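Local coordinates for protein amorpha-4,11-diene synthase (Artemisia annua, PDB 4GAX) that probably converts farnesyl diphosphate into cyclic sesquiterpenes, as expected of a metal-dependent plant sesquiterpene synthase, at residues A[121-126]-A[132-137]; A[126-131]-A[172-177]; A[141-144]-A[148-151]; A[165-170]-A[179-184]; A[213-218]-A[506-511]. All blocks are in the same frame, centred on the assembly; numbering follows the deposited sequence.

Interaction 1: A[121-126]-A[132-137]; sequences SLWFRL and YFVTCD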
# COMPACT_ATOMS: atom_id res chain seq x y z
N SER A 121 -12.41 21.34 0.43
CA SER A 121 -11.80 20.19 1.10
C SER A 121 -11.36 19.11 0.10
O SER A 121 -10.31 18.45 0.27
CB SER A 121 -12.80 19.58 2.10
OG SER A 121 -13.07 20.50 3.15
N LEU A 122 -12.16 18.92 -0.94
CA LEU A 122 -11.83 17.93 -1.97
C LEU A 122 -10.62 18.41 -2.77
O LEU A 122 -9.71 17.63 -3.08
CB LEU A 122 -13.03 17.70 -2.90
CG LEU A 122 -12.76 16.77 -4.08
CD1 LEU A 122 -12.32 15.39 -3.57
CD2 LEU A 122 -13.97 16.66 -4.98
N TRP A 123 -10.59 19.70 -3.08
CA TRP A 123 -9.47 20.25 -3.83
C TRP A 123 -8.17 19.98 -3.07
O TRP A 123 -7.19 19.52 -3.66
CB TRP A 123 -9.66 21.75 -4.05
CG TRP A 123 -8.39 22.47 -4.45
CD1 TRP A 123 -7.87 22.56 -5.71
CD2 TRP A 123 -7.50 23.20 -3.59
NE1 TRP A 123 -6.70 23.32 -5.69
CE2 TRP A 123 -6.46 23.71 -4.39
CE3 TRP A 123 -7.49 23.47 -2.21
CZ2 TRP A 123 -5.42 24.48 -3.87
CZ3 TRP A 123 -6.45 24.23 -1.69
CH2 TRP A 123 -5.43 24.73 -2.52
N PHE A 124 -8.20 20.24 -1.77
CA PHE A 124 -7.00 20.12 -0.94
C PHE A 124 -6.47 18.69 -0.99
O PHE A 124 -5.27 18.47 -1.20
CB PHE A 124 -7.35 20.53 0.50
CG PHE A 124 -6.25 20.30 1.49
CD1 PHE A 124 -5.25 21.24 1.67
CD2 PHE A 124 -6.24 19.16 2.28
CE1 PHE A 124 -4.23 21.03 2.62
CE2 PHE A 124 -5.26 18.94 3.23
CZ PHE A 124 -4.24 19.88 3.39
N ARG A 125 -7.35 17.73 -0.79
CA ARG A 125 -6.94 16.34 -0.74
C ARG A 125 -6.45 15.81 -2.09
O ARG A 125 -5.44 15.12 -2.17
CB ARG A 125 -8.09 15.47 -0.20
CG ARG A 125 -7.74 13.99 -0.17
CD ARG A 125 -8.83 13.17 0.51
NE ARG A 125 -10.08 13.15 -0.26
CZ ARG A 125 -10.25 12.48 -1.41
NH1 ARG A 125 -9.25 11.76 -1.91
NH2 ARG A 125 -11.42 12.51 -2.03
N LEU A 126 -7.18 16.14 -3.16
CA LEU A 126 -6.76 15.71 -4.51
C LEU A 126 -5.44 16.33 -4.93
O LEU A 126 -4.61 15.68 -5.60
CB LEU A 126 -7.83 16.02 -5.56
CG LEU A 126 -9.20 15.36 -5.48
CD1 LEU A 126 -10.01 15.71 -6.75
CD2 LEU A 126 -9.10 13.85 -5.29
N TYR A 132 1.08 17.74 -4.87
CA TYR A 132 1.22 19.20 -4.74
C TYR A 132 1.03 19.60 -3.28
O TYR A 132 -0.05 19.42 -2.72
CB TYR A 132 0.18 19.95 -5.58
CG TYR A 132 0.26 19.68 -7.06
CD1 TYR A 132 -0.80 19.09 -7.74
CD2 TYR A 132 1.38 20.05 -7.80
CE1 TYR A 132 -0.74 18.84 -9.12
CE2 TYR A 132 1.46 19.80 -9.16
CZ TYR A 132 0.40 19.20 -9.82
OH TYR A 132 0.47 18.97 -11.18
N PHE A 133 2.08 20.14 -2.67
CA PHE A 133 2.07 20.48 -1.24
C PHE A 133 1.31 21.80 -1.03
O PHE A 133 1.86 22.80 -0.55
CB PHE A 133 3.51 20.58 -0.72
CG PHE A 133 3.64 20.43 0.78
CD1 PHE A 133 4.88 20.10 1.34
CD2 PHE A 133 2.56 20.63 1.64
CE1 PHE A 133 5.03 19.97 2.72
CE2 PHE A 133 2.71 20.50 3.01
CZ PHE A 133 3.95 20.17 3.55
N VAL A 134 0.04 21.78 -1.40
CA VAL A 134 -0.89 22.87 -1.17
C VAL A 134 -1.01 23.14 0.33
O VAL A 134 -0.90 22.22 1.13
CB VAL A 134 -2.25 22.44 -1.76
CG1 VAL A 134 -3.40 22.80 -0.86
CG2 VAL A 134 -2.40 22.97 -3.20
N THR A 135 -1.22 24.39 0.74
CA THR A 135 -1.25 24.69 2.17
C THR A 135 -2.66 24.61 2.80
O THR A 135 -3.67 24.45 2.10
CB THR A 135 -0.66 26.07 2.45
OG1 THR A 135 -0.15 26.11 3.79
CG2 THR A 135 -1.72 27.09 2.31
N CYS A 136 -2.73 24.74 4.12
CA CYS A 136 -4.02 24.71 4.82
C CYS A 136 -4.82 26.01 4.79
O CYS A 136 -5.93 26.05 5.33
CB CYS A 136 -3.80 24.32 6.27
SG CYS A 136 -3.53 22.59 6.45
N ASP A 137 -4.26 27.07 4.19
CA ASP A 137 -4.93 28.38 4.17
C ASP A 137 -6.35 28.30 3.64
O ASP A 137 -7.22 29.06 4.07
CB ASP A 137 -4.16 29.38 3.31
CG ASP A 137 -2.82 29.77 3.91
OD1 ASP A 137 -2.56 29.42 5.09
OD2 ASP A 137 -2.02 30.43 3.20

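Interaction 2: A[126-131]-A[172-177]; sequences LMRKQG and PGEIIL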
# COMPACT_ATOMS: atom_id res chain seq x y z
N LEU A 126 -7.18 16.14 -3.16
CA LEU A 126 -6.76 15.71 -4.51
C LEU A 126 -5.44 16.33 -4.93
O LEU A 126 -4.61 15.68 -5.60
CB LEU A 126 -7.83 16.02 -5.56
CG LEU A 126 -9.20 15.36 -5.48
CD1 LEU A 126 -10.01 15.71 -6.75
CD2 LEU A 126 -9.10 13.85 -5.29
N MET A 127 -5.23 17.60 -4.56
CA MET A 127 -3.94 18.22 -4.84
C MET A 127 -2.80 17.49 -4.12
O MET A 127 -1.81 17.12 -4.74
CB MET A 127 -3.96 19.72 -4.47
CG MET A 127 -4.81 20.59 -5.40
SD MET A 127 -4.22 20.64 -7.12
CE MET A 127 -5.28 19.45 -7.89
N ARG A 128 -2.95 17.28 -2.82
CA ARG A 128 -1.89 16.63 -2.03
C ARG A 128 -1.67 15.18 -2.47
O ARG A 128 -0.54 14.72 -2.50
CB ARG A 128 -2.18 16.70 -0.52
CG ARG A 128 -1.90 18.10 0.06
CD ARG A 128 -1.64 18.08 1.57
NE ARG A 128 -1.21 19.41 2.03
CZ ARG A 128 -0.97 19.71 3.30
NH1 ARG A 128 -1.08 18.76 4.22
NH2 ARG A 128 -0.62 20.95 3.65
N LYS A 129 -2.75 14.48 -2.80
CA LYS A 129 -2.62 13.12 -3.32
C LYS A 129 -1.78 13.12 -4.61
O LYS A 129 -1.03 12.18 -4.88
CB LYS A 129 -4.00 12.52 -3.57
CG LYS A 129 -4.03 11.11 -4.21
CD LYS A 129 -5.48 10.58 -4.27
CE LYS A 129 -5.57 9.25 -5.05
NZ LYS A 129 -4.33 8.44 -4.93
N GLN A 130 -1.90 14.19 -5.39
CA GLN A 130 -1.17 14.32 -6.65
C GLN A 130 0.28 14.75 -6.40
O GLN A 130 1.12 14.76 -7.32
CB GLN A 130 -1.91 15.32 -7.57
CG GLN A 130 -1.44 15.36 -9.02
CD GLN A 130 -1.75 14.11 -9.80
OE1 GLN A 130 -2.42 13.19 -9.30
NE2 GLN A 130 -1.26 14.05 -11.04
N GLY A 131 0.60 15.06 -5.15
CA GLY A 131 1.95 15.45 -4.82
C GLY A 131 2.15 16.95 -4.70
O GLY A 131 3.27 17.41 -4.48
N PRO A 172 2.80 17.22 10.17
CA PRO A 172 2.85 17.70 11.56
C PRO A 172 2.71 19.21 11.67
O PRO A 172 3.25 19.95 10.84
CB PRO A 172 4.25 17.27 12.02
CG PRO A 172 4.55 16.06 11.19
CD PRO A 172 3.97 16.39 9.83
N GLY A 173 1.98 19.67 12.68
CA GLY A 173 1.88 21.08 12.98
C GLY A 173 0.71 21.79 12.32
O GLY A 173 0.54 22.99 12.51
N GLU A 174 -0.11 21.06 11.55
CA GLU A 174 -1.25 21.70 10.90
C GLU A 174 -2.48 21.69 11.80
O GLU A 174 -3.34 20.81 11.70
CB GLU A 174 -1.51 21.08 9.52
CG GLU A 174 -0.34 21.38 8.57
CD GLU A 174 -0.48 20.78 7.19
OE1 GLU A 174 -1.05 19.67 7.06
OE2 GLU A 174 -0.00 21.42 6.23
N ILE A 175 -2.54 22.68 12.69
CA ILE A 175 -3.52 22.69 13.77
C ILE A 175 -4.94 22.79 13.24
O ILE A 175 -5.87 22.22 13.85
CB ILE A 175 -3.28 23.87 14.75
CG1 ILE A 175 -1.80 24.07 14.99
CG2 ILE A 175 -4.00 23.63 16.08
CD1 ILE A 175 -1.33 25.50 14.77
N ILE A 176 -5.13 23.50 12.14
CA ILE A 176 -6.49 23.63 11.61
C ILE A 176 -7.06 22.27 11.20
O ILE A 176 -8.27 22.02 11.35
CB ILE A 176 -6.65 24.68 10.50
CG1 ILE A 176 -8.14 24.92 10.22
CG2 ILE A 176 -5.94 24.25 9.21
CD1 ILE A 176 -8.48 26.32 9.77
N LEU A 177 -6.20 21.36 10.74
CA LEU A 177 -6.65 20.00 10.40
C LEU A 177 -6.70 19.05 11.60
O LEU A 177 -7.51 18.11 11.63
CB LEU A 177 -5.82 19.39 9.27
CG LEU A 177 -5.94 20.09 7.93
CD1 LEU A 177 -4.92 19.49 6.96
CD2 LEU A 177 -7.33 19.97 7.36

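Interaction 3: A[141-144]-A[148-151]; sequences NHKD and VFKQ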
# COMPACT_ATOMS: atom_id res chain seq x y z
N ASN A 141 -11.53 29.89 6.11
CA ASN A 141 -12.94 30.32 6.14
C ASN A 141 -13.95 29.20 6.37
O ASN A 141 -15.15 29.37 6.16
CB ASN A 141 -13.28 31.18 4.92
CG ASN A 141 -12.50 32.49 4.92
OD1 ASN A 141 -12.50 33.24 5.91
ND2 ASN A 141 -11.82 32.76 3.82
N HIS A 142 -13.46 28.04 6.82
CA HIS A 142 -14.35 27.03 7.40
C HIS A 142 -14.68 27.42 8.84
O HIS A 142 -15.59 26.87 9.46
CB HIS A 142 -13.71 25.65 7.36
CG HIS A 142 -13.80 24.99 6.02
ND1 HIS A 142 -13.21 25.51 4.89
CD2 HIS A 142 -14.44 23.86 5.63
CE1 HIS A 142 -13.48 24.73 3.86
NE2 HIS A 142 -14.22 23.72 4.28
N LYS A 143 -13.94 28.39 9.38
CA LYS A 143 -14.14 28.83 10.76
C LYS A 143 -14.73 30.23 10.85
O LYS A 143 -14.49 31.07 9.97
CB LYS A 143 -12.83 28.78 11.53
CG LYS A 143 -12.14 27.43 11.43
CD LYS A 143 -11.91 26.81 12.80
CE LYS A 143 -10.47 27.00 13.25
NZ LYS A 143 -10.08 25.99 14.27
N ASP A 144 -15.48 30.46 11.92
CA ASP A 144 -15.99 31.77 12.31
C ASP A 144 -14.93 32.84 12.46
O ASP A 144 -13.74 32.56 12.41
CB ASP A 144 -16.63 31.66 13.69
CG ASP A 144 -18.09 31.36 13.62
OD1 ASP A 144 -18.65 31.43 12.51
OD2 ASP A 144 -18.68 31.06 14.68
N VAL A 148 -14.34 29.29 15.55
CA VAL A 148 -15.04 28.01 15.68
C VAL A 148 -15.69 27.60 14.35
O VAL A 148 -16.19 28.46 13.60
CB VAL A 148 -16.04 27.99 16.88
CG1 VAL A 148 -15.92 29.26 17.71
CG2 VAL A 148 -17.47 27.75 16.42
N PHE A 149 -15.66 26.30 14.05
CA PHE A 149 -16.14 25.82 12.77
C PHE A 149 -17.58 26.27 12.56
O PHE A 149 -18.39 26.23 13.50
CB PHE A 149 -16.00 24.30 12.64
CG PHE A 149 -14.58 23.85 12.42
CD1 PHE A 149 -14.01 23.90 11.15
CD2 PHE A 149 -13.82 23.35 13.47
CE1 PHE A 149 -12.71 23.49 10.93
CE2 PHE A 149 -12.51 22.94 13.26
CZ PHE A 149 -11.95 23.01 11.99
N LYS A 150 -17.89 26.70 11.34
CA LYS A 150 -19.20 27.26 11.03
C LYS A 150 -20.32 26.25 11.26
O LYS A 150 -20.15 25.06 11.01
CB LYS A 150 -19.22 27.77 9.58
CG LYS A 150 -18.42 29.04 9.37
CD LYS A 150 -18.28 29.41 7.89
CE LYS A 150 -17.76 30.83 7.75
NZ LYS A 150 -17.24 31.13 6.38
N GLN A 151 -21.45 26.75 11.77
CA GLN A 151 -22.61 25.90 12.03
C GLN A 151 -23.13 25.21 10.76
O GLN A 151 -23.64 24.09 10.82
CB GLN A 151 -23.73 26.73 12.67
CG GLN A 151 -23.41 27.23 14.07
CD GLN A 151 -23.26 26.10 15.07
OE1 GLN A 151 -23.95 25.08 14.98
NE2 GLN A 151 -22.34 26.26 16.02
O HOH W 1 -19.49 28.69 14.20

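Interaction 4: A[165-170]-A[179-184]; sequences EATSMR and DALVFT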
# COMPACT_ATOMS: atom_id res chain seq x y z
N GLU A 165 -12.00 13.60 5.28
CA GLU A 165 -11.04 12.92 4.42
C GLU A 165 -9.79 13.77 4.18
O GLU A 165 -8.68 13.23 4.15
CB GLU A 165 -11.67 12.48 3.08
CG GLU A 165 -12.86 11.54 3.22
CD GLU A 165 -12.48 10.15 3.72
OE1 GLU A 165 -11.30 9.94 4.11
OE2 GLU A 165 -13.36 9.25 3.74
N ALA A 166 -9.97 15.08 4.03
CA ALA A 166 -8.82 15.98 3.86
C ALA A 166 -7.83 15.92 5.04
O ALA A 166 -6.59 16.05 4.85
CB ALA A 166 -9.29 17.40 3.63
N THR A 167 -8.35 15.73 6.25
CA THR A 167 -7.50 15.73 7.45
C THR A 167 -6.47 14.62 7.40
O THR A 167 -5.39 14.74 7.97
CB THR A 167 -8.31 15.59 8.77
OG1 THR A 167 -8.88 14.28 8.85
CG2 THR A 167 -9.42 16.65 8.85
N SER A 168 -6.79 13.53 6.70
CA SER A 168 -5.84 12.42 6.57
C SER A 168 -4.55 12.77 5.84
O SER A 168 -3.56 12.03 5.96
CB SER A 168 -6.47 11.23 5.85
OG SER A 168 -7.58 10.80 6.59
N MET A 169 -4.55 13.87 5.08
CA MET A 169 -3.38 14.28 4.32
C MET A 169 -2.52 15.26 5.09
O MET A 169 -1.59 15.84 4.52
CB MET A 169 -3.78 14.98 3.00
CG MET A 169 -4.90 14.31 2.25
SD MET A 169 -4.44 12.70 1.61
CE MET A 169 -3.21 13.13 0.39
N ARG A 170 -2.82 15.47 6.36
CA ARG A 170 -2.13 16.51 7.10
C ARG A 170 -0.71 16.10 7.45
O ARG A 170 -0.41 14.90 7.58
CB ARG A 170 -2.88 16.87 8.38
CG ARG A 170 -2.79 15.85 9.48
CD ARG A 170 -3.89 16.12 10.54
NE ARG A 170 -3.88 15.15 11.63
CZ ARG A 170 -4.37 13.91 11.55
NH1 ARG A 170 -4.89 13.47 10.42
NH2 ARG A 170 -4.32 13.11 12.61
N ASP A 179 -7.69 20.21 14.43
CA ASP A 179 -9.00 20.70 14.88
C ASP A 179 -10.13 20.12 14.04
O ASP A 179 -11.15 19.67 14.58
CB ASP A 179 -9.04 22.23 14.81
CG ASP A 179 -8.20 22.89 15.90
OD1 ASP A 179 -7.72 22.16 16.80
OD2 ASP A 179 -8.03 24.13 15.86
N ALA A 180 -9.95 20.12 12.73
CA ALA A 180 -11.01 19.65 11.84
C ALA A 180 -11.27 18.16 12.03
O ALA A 180 -12.40 17.69 11.85
CB ALA A 180 -10.67 19.95 10.37
N LEU A 181 -10.23 17.42 12.40
CA LEU A 181 -10.38 15.98 12.59
C LEU A 181 -11.26 15.71 13.81
O LEU A 181 -12.19 14.89 13.76
CB LEU A 181 -9.02 15.29 12.75
CG LEU A 181 -9.09 13.78 13.04
CD1 LEU A 181 -9.97 13.05 12.00
CD2 LEU A 181 -7.70 13.14 13.09
N VAL A 182 -11.00 16.42 14.90
CA VAL A 182 -11.80 16.28 16.11
C VAL A 182 -13.26 16.68 15.86
O VAL A 182 -14.18 15.97 16.27
CB VAL A 182 -11.21 17.12 17.27
CG1 VAL A 182 -12.16 17.16 18.46
CG2 VAL A 182 -9.85 16.56 17.68
N PHE A 183 -13.45 17.79 15.15
CA PHE A 183 -14.78 18.32 14.85
C PHE A 183 -15.59 17.34 13.98
O PHE A 183 -16.69 16.91 14.34
CB PHE A 183 -14.62 19.69 14.16
CG PHE A 183 -15.91 20.32 13.68
CD1 PHE A 183 -16.73 21.00 14.57
CD2 PHE A 183 -16.27 20.26 12.35
CE1 PHE A 183 -17.91 21.58 14.14
CE2 PHE A 183 -17.45 20.84 11.90
CZ PHE A 183 -18.27 21.50 12.79
N THR A 184 -15.03 16.95 12.84
CA THR A 184 -15.74 16.05 11.93
C THR A 184 -16.01 14.69 12.55
O THR A 184 -17.11 14.15 12.39
CB THR A 184 -14.99 15.88 10.61
OG1 THR A 184 -13.68 15.38 10.88
CG2 THR A 184 -14.87 17.24 9.89

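Interaction 5: A[213-218]-A[506-511]; sequences PLWKRL and DINREY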
# COMPACT_ATOMS: atom_id res chain seq x y z
N PRO A 213 -9.76 6.21 7.11
CA PRO A 213 -9.97 7.24 6.09
C PRO A 213 -9.49 6.78 4.72
O PRO A 213 -8.65 5.87 4.61
CB PRO A 213 -9.15 8.41 6.61
CG PRO A 213 -8.12 7.80 7.51
CD PRO A 213 -8.75 6.60 8.12
N LEU A 214 -10.04 7.43 3.69
CA LEU A 214 -9.79 7.10 2.30
C LEU A 214 -8.30 7.01 1.94
O LEU A 214 -7.85 6.07 1.25
CB LEU A 214 -10.47 8.17 1.43
CG LEU A 214 -10.32 8.08 -0.08
CD1 LEU A 214 -10.88 6.75 -0.56
CD2 LEU A 214 -11.08 9.25 -0.73
N TRP A 215 -7.53 7.97 2.43
CA TRP A 215 -6.10 8.06 2.13
C TRP A 215 -5.34 6.83 2.61
O TRP A 215 -4.39 6.37 1.97
CB TRP A 215 -5.52 9.32 2.76
CG TRP A 215 -4.02 9.53 2.61
CD1 TRP A 215 -3.14 9.83 3.62
CD2 TRP A 215 -3.22 9.48 1.41
NE1 TRP A 215 -1.86 9.96 3.13
CE2 TRP A 215 -1.89 9.75 1.77
CE3 TRP A 215 -3.51 9.21 0.06
CZ2 TRP A 215 -0.83 9.77 0.85
CZ3 TRP A 215 -2.47 9.24 -0.86
CH2 TRP A 215 -1.14 9.52 -0.47
N LYS A 216 -5.77 6.27 3.74
CA LYS A 216 -5.10 5.11 4.31
C LYS A 216 -5.54 3.77 3.70
O LYS A 216 -4.82 2.78 3.81
CB LYS A 216 -5.27 5.08 5.85
CG LYS A 216 -4.29 6.04 6.55
CD LYS A 216 -4.60 6.25 8.03
CE LYS A 216 -4.48 4.97 8.83
NZ LYS A 216 -3.34 4.18 8.34
N ARG A 217 -6.71 3.74 3.07
CA ARG A 217 -7.20 2.51 2.42
C ARG A 217 -6.54 2.35 1.05
O ARG A 217 -6.45 3.32 0.27
CB ARG A 217 -8.73 2.56 2.27
CG ARG A 217 -9.35 1.28 1.66
CD ARG A 217 -10.87 1.24 1.93
NE ARG A 217 -11.37 2.60 1.94
CZ ARG A 217 -11.91 3.20 2.99
NH1 ARG A 217 -12.07 2.55 4.14
NH2 ARG A 217 -12.29 4.46 2.88
N LEU A 218 -6.09 1.14 0.75
CA LEU A 218 -5.48 0.86 -0.55
C LEU A 218 -6.54 1.13 -1.63
O LEU A 218 -7.69 0.75 -1.46
CB LEU A 218 -5.07 -0.62 -0.60
CG LEU A 218 -3.64 -0.98 -0.20
CD1 LEU A 218 -2.86 0.21 0.33
CD2 LEU A 218 -3.64 -2.13 0.79
N ASP A 506 4.32 12.14 9.70
CA ASP A 506 5.70 12.26 9.22
C ASP A 506 5.81 11.72 7.80
O ASP A 506 6.48 12.30 6.93
CB ASP A 506 6.65 11.48 10.13
CG ASP A 506 6.92 12.19 11.44
OD1 ASP A 506 6.94 13.44 11.45
OD2 ASP A 506 7.11 11.49 12.46
N ILE A 507 5.14 10.60 7.56
CA ILE A 507 5.18 9.98 6.23
C ILE A 507 4.47 10.82 5.17
O ILE A 507 4.92 10.89 4.02
CB ILE A 507 4.59 8.56 6.29
CG1 ILE A 507 5.58 7.65 7.02
CG2 ILE A 507 4.31 8.02 4.89
CD1 ILE A 507 4.94 6.45 7.67
N ASN A 508 3.35 11.45 5.55
CA ASN A 508 2.70 12.38 4.63
C ASN A 508 3.63 13.49 4.20
O ASN A 508 3.68 13.84 3.02
CB ASN A 508 1.43 13.00 5.25
CG ASN A 508 0.27 12.03 5.29
OD1 ASN A 508 0.26 11.00 4.58
ND2 ASN A 508 -0.75 12.35 6.11
N ARG A 509 4.37 14.05 5.15
CA ARG A 509 5.31 15.14 4.82
C ARG A 509 6.36 14.66 3.82
O ARG A 509 6.63 15.32 2.82
CB ARG A 509 5.96 15.70 6.08
CG ARG A 509 6.94 16.87 5.85
CD ARG A 509 7.85 17.04 7.08
NE ARG A 509 8.44 15.74 7.43
CZ ARG A 509 8.46 15.21 8.66
NH1 ARG A 509 7.95 15.87 9.69
NH2 ARG A 509 9.01 14.02 8.84
N GLU A 510 6.95 13.49 4.08
CA GLU A 510 7.99 12.98 3.17
C GLU A 510 7.39 12.71 1.78
O GLU A 510 8.04 12.94 0.76
CB GLU A 510 8.64 11.71 3.73
CG GLU A 510 9.33 11.91 5.07
CD GLU A 510 10.42 12.97 5.02
OE1 GLU A 510 11.18 13.03 4.02
OE2 GLU A 510 10.51 13.76 5.99
N TYR A 511 6.15 12.23 1.73
CA TYR A 511 5.50 11.98 0.45
C TYR A 511 5.32 13.26 -0.37
O TYR A 511 5.49 13.25 -1.59
CB TYR A 511 4.13 11.33 0.70
CG TYR A 511 3.27 11.14 -0.52
CD1 TYR A 511 3.45 10.04 -1.37
CD2 TYR A 511 2.25 12.03 -0.82
CE1 TYR A 511 2.62 9.85 -2.50
CE2 TYR A 511 1.44 11.86 -1.94
CZ TYR A 511 1.62 10.77 -2.78
OH TYR A 511 0.78 10.60 -3.87

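Interaction 1: A[121-126]-A[132-137]
Val134 presents both of its methyl groups to the six-membered ring of Trp123: CG1 comes within 3.3 Å of Trp123 CH2, and CG2 within 3.4 Å of Trp123 CZ2. The two side chains approach from opposite directions, and CG1 meets the indole obliquely. The same CG1 also reaches Phe124 CD1 at 3.5 Å, so one methyl is held between two aromatic residues adjacent in helix 120-129. Both rings are placed by first torsions that swing CG away from the backbone nitrogen (163° in Trp123, 173° in Phe124), which sends them off the helix toward the loop. Phe124 meets two further groups. Thr135 O lies near the ring plane at its edge, 3.5 Å from Phe124 CE1, while Cys136 SG sits 5.0 Å from the Phe124 ring centroid, an oblique sulfur-aromatic contact. In the outer shell, Trp115 stacks on Trp123, Phe139 packs edge-to-face with Phe124, and Asp113 OD1 hydrogen-bonds Thr135 N. With an alanine in place of Trp123, CG2 of Val134 would probably lose its aromatic partner and CG1 would be left with Phe124, opening a gap beside Trp115. Within the all-helical N-terminal domain, this buried joint between helix 120-129 and the loop that follows it is made by carbon, sulfur and a carbonyl oxygen against ring atoms, consistent with cohesion by dispersion and burial.

Interaction 2: A[126-131]-A[172-177]
Arg128 NH2 donates to Glu174 OE2 at 2.7 Å, with a nearly straight N-H...O angle of 174°, and Arg128 NH1 pairs with Glu174 OE1 at 3.0 Å. This is an end-on bidentate salt bridge within the all-helical N-terminal domain of a plant terpene synthase, linking the last turn of helix 120-129 to the start of helix 175-194. The two flat groups are only 20° from coplanar. Each carboxylate oxygen uses its syn lone pair, and each lies close to the guanidinium plane, which is the geometry expected of a bidentate pair. Reach matters here, because the nearest CA atoms, of Arg128 and Leu177, are 13.7 Å apart. Arg128 spans the gap with a chain extended from CG to NE, and Glu174, at the N-cap position of its helix, meets it with its own chain extended beyond CG (chi2 178°). Neither charged group depends on the other alone. NH2 also donates to Val134 O and NH1 to Met169 O, while Glu174 OE1 accepts from Val171 N; together these bonds should fix the rotation of the guanidinium and keep the carboxylate nearly coplanar with it. Just past Arg128 the helix closes in a Schellman motif at Gly131, whose positive phi would press a side chain against the preceding carbonyl. There, Gly131 N bonds back to Arg128 O at 2.9 Å.

Interaction 3: A[141-144]-A[148-151]
Lys143 lies across the ring of Phe149, with Lys143 CD directly over the centre of one face, 3.7 Å from the Phe149 centroid and only 3° off the ring normal. This CH-pi contact depends on bends in the lysine (chi2 -122°, chi3 -101°), which fold the aliphatic chain down onto the ring instead of carrying it outward. The ammonium ends off-centre, with Lys143 NZ 4.6 Å from the Phe149 centroid in a cation-pi contact, and it also forms a salt bridge with Asp179 of helix 175-194. Phe183 of that helix stacks with Phe149 as well, so the ring is packed from more than the lysine side. Beneath these side chains the two segments make a single antiparallel beta bridge, in a chain with no regular strand. Lys143 and Phe149 form its non-hydrogen-bonded pair. The flanking bonds run from Lys150 N to His142 O (3.0 Å) and from Asp144 N to Val148 O (2.7 Å). Lys150 reaches back along the other segment, its chain extended beyond CG, which carries Lys150 NZ to Asn141 O as a donor at 2.7 Å. A leucine in place of Lys150 would probably leave Asn141 O without this ammonium donor and the end of the bridge less firmly clasped. Beyond the bridge, water 1 lies within bonding distance of both Asp144 OD2 (2.6 Å) and Phe149 O (2.8 Å).

Interaction 4: A[165-170]-A[179-184]
Thr167 and Leu181 meet because their first torsions bring their branches together. In Thr167 (chi1 68°) OG1 stands between the backbone nitrogen and the carbonyl carbon, facing Leu181 CD1 at 3.6 Å, and CG2 is left to approach Ala180 CB at 3.8 Å. Leu181, with chi1 of 176°, swings CG away from its own nitrogen and crosses Thr167 at about a right angle. Arg170, with chi1 of 74° and a chain extended from CG to NE, brings its guanidinium under Leu181 CD2, which rests over one face, 3.4 Å from Arg170 NH2. Polar bonds hold that guanidinium along its edge: Arg170 NH1 donates to Thr167 O at 2.8 Å, with the oxygen in the guanidinium plane, and NE forms a salt bridge with Glu178. Thr167 O also accepts from Arg170 N, closing a type I beta turn, and the two donors reach it from opposite faces of its plane. Thr167 OG1 is hydrogen-bonded with Tyr164 O; toward the Leu181 methyl it makes only van der Waals contact. Within the N-terminal helical domain, this buried joint fastens the C-terminal end of helix 157-167 and the turn after it to helix 175-194. Helix 120-129 packs on the same segment, Phe124 on Ala166 and Lys129 on Met169.

Interaction 5: A[213-218]-A[506-511]
Trp215 has the most surface buried here, and it makes two distinct contacts with helix 489-513: a hydrogen bond through its indole nitrogen and an edge-to-face (T-shaped) pairing through its six-membered ring. The tryptophan sits in the loop between helices 200-211 and 219-232, so the contact joins parts of the chain almost 290 residues apart, consistent with the interface between the N- and C-terminal helical domains of plant terpene synthases. For the first contact, Trp215 NE1 donates to Asn508 OD1 at 2.8 Å with an N-H...O angle of 165°; the oxygen lies near the indole plane, though the donor is tilted from the plane of the amide. In the second, CH2 at the edge of Trp215 points over one face of Tyr511, 3.8 Å from Tyr511 CE2, with the ring planes at 60°. Tyr511 leaves its helix with CG anti to the backbone nitrogen (174°), which carries its ring toward the loop. Its phenol hydroxyl is held beyond the pair by Lys129 O and by Arg519, which probably restricts the ring's movement. The amide of Asn508 is pinned at both atoms: OD1 accepts from Trp215, while ND2 bonds to the backbone oxygens of Ser168 and Arg170.

In the fold
The five contacts form one connected region. Interactions 1 and 2 share helix 120-129, their centres about 6 Å apart, and Arg128 NH2 bonds Val134 O at 2.8 Å. Interaction 2 meets interaction 4, centres about 9 Å away, through helix 175-194 and a 3.0 Å bond from Arg128 NH1 to Met169 O. Interaction 3 is nested in the loop closed by interaction 2 and reaches interaction 4 through the Lys143 NZ to Asp179 OD2 salt bridge (3.2 Å). Interaction 5 ties this cluster of contacts to helix 489-513, where Tyr511 OH meets Lys129 O at 2.6 Å. None of the five includes a metal or ligand atom; interactions 1 to 4 join parts of the N-terminal domain.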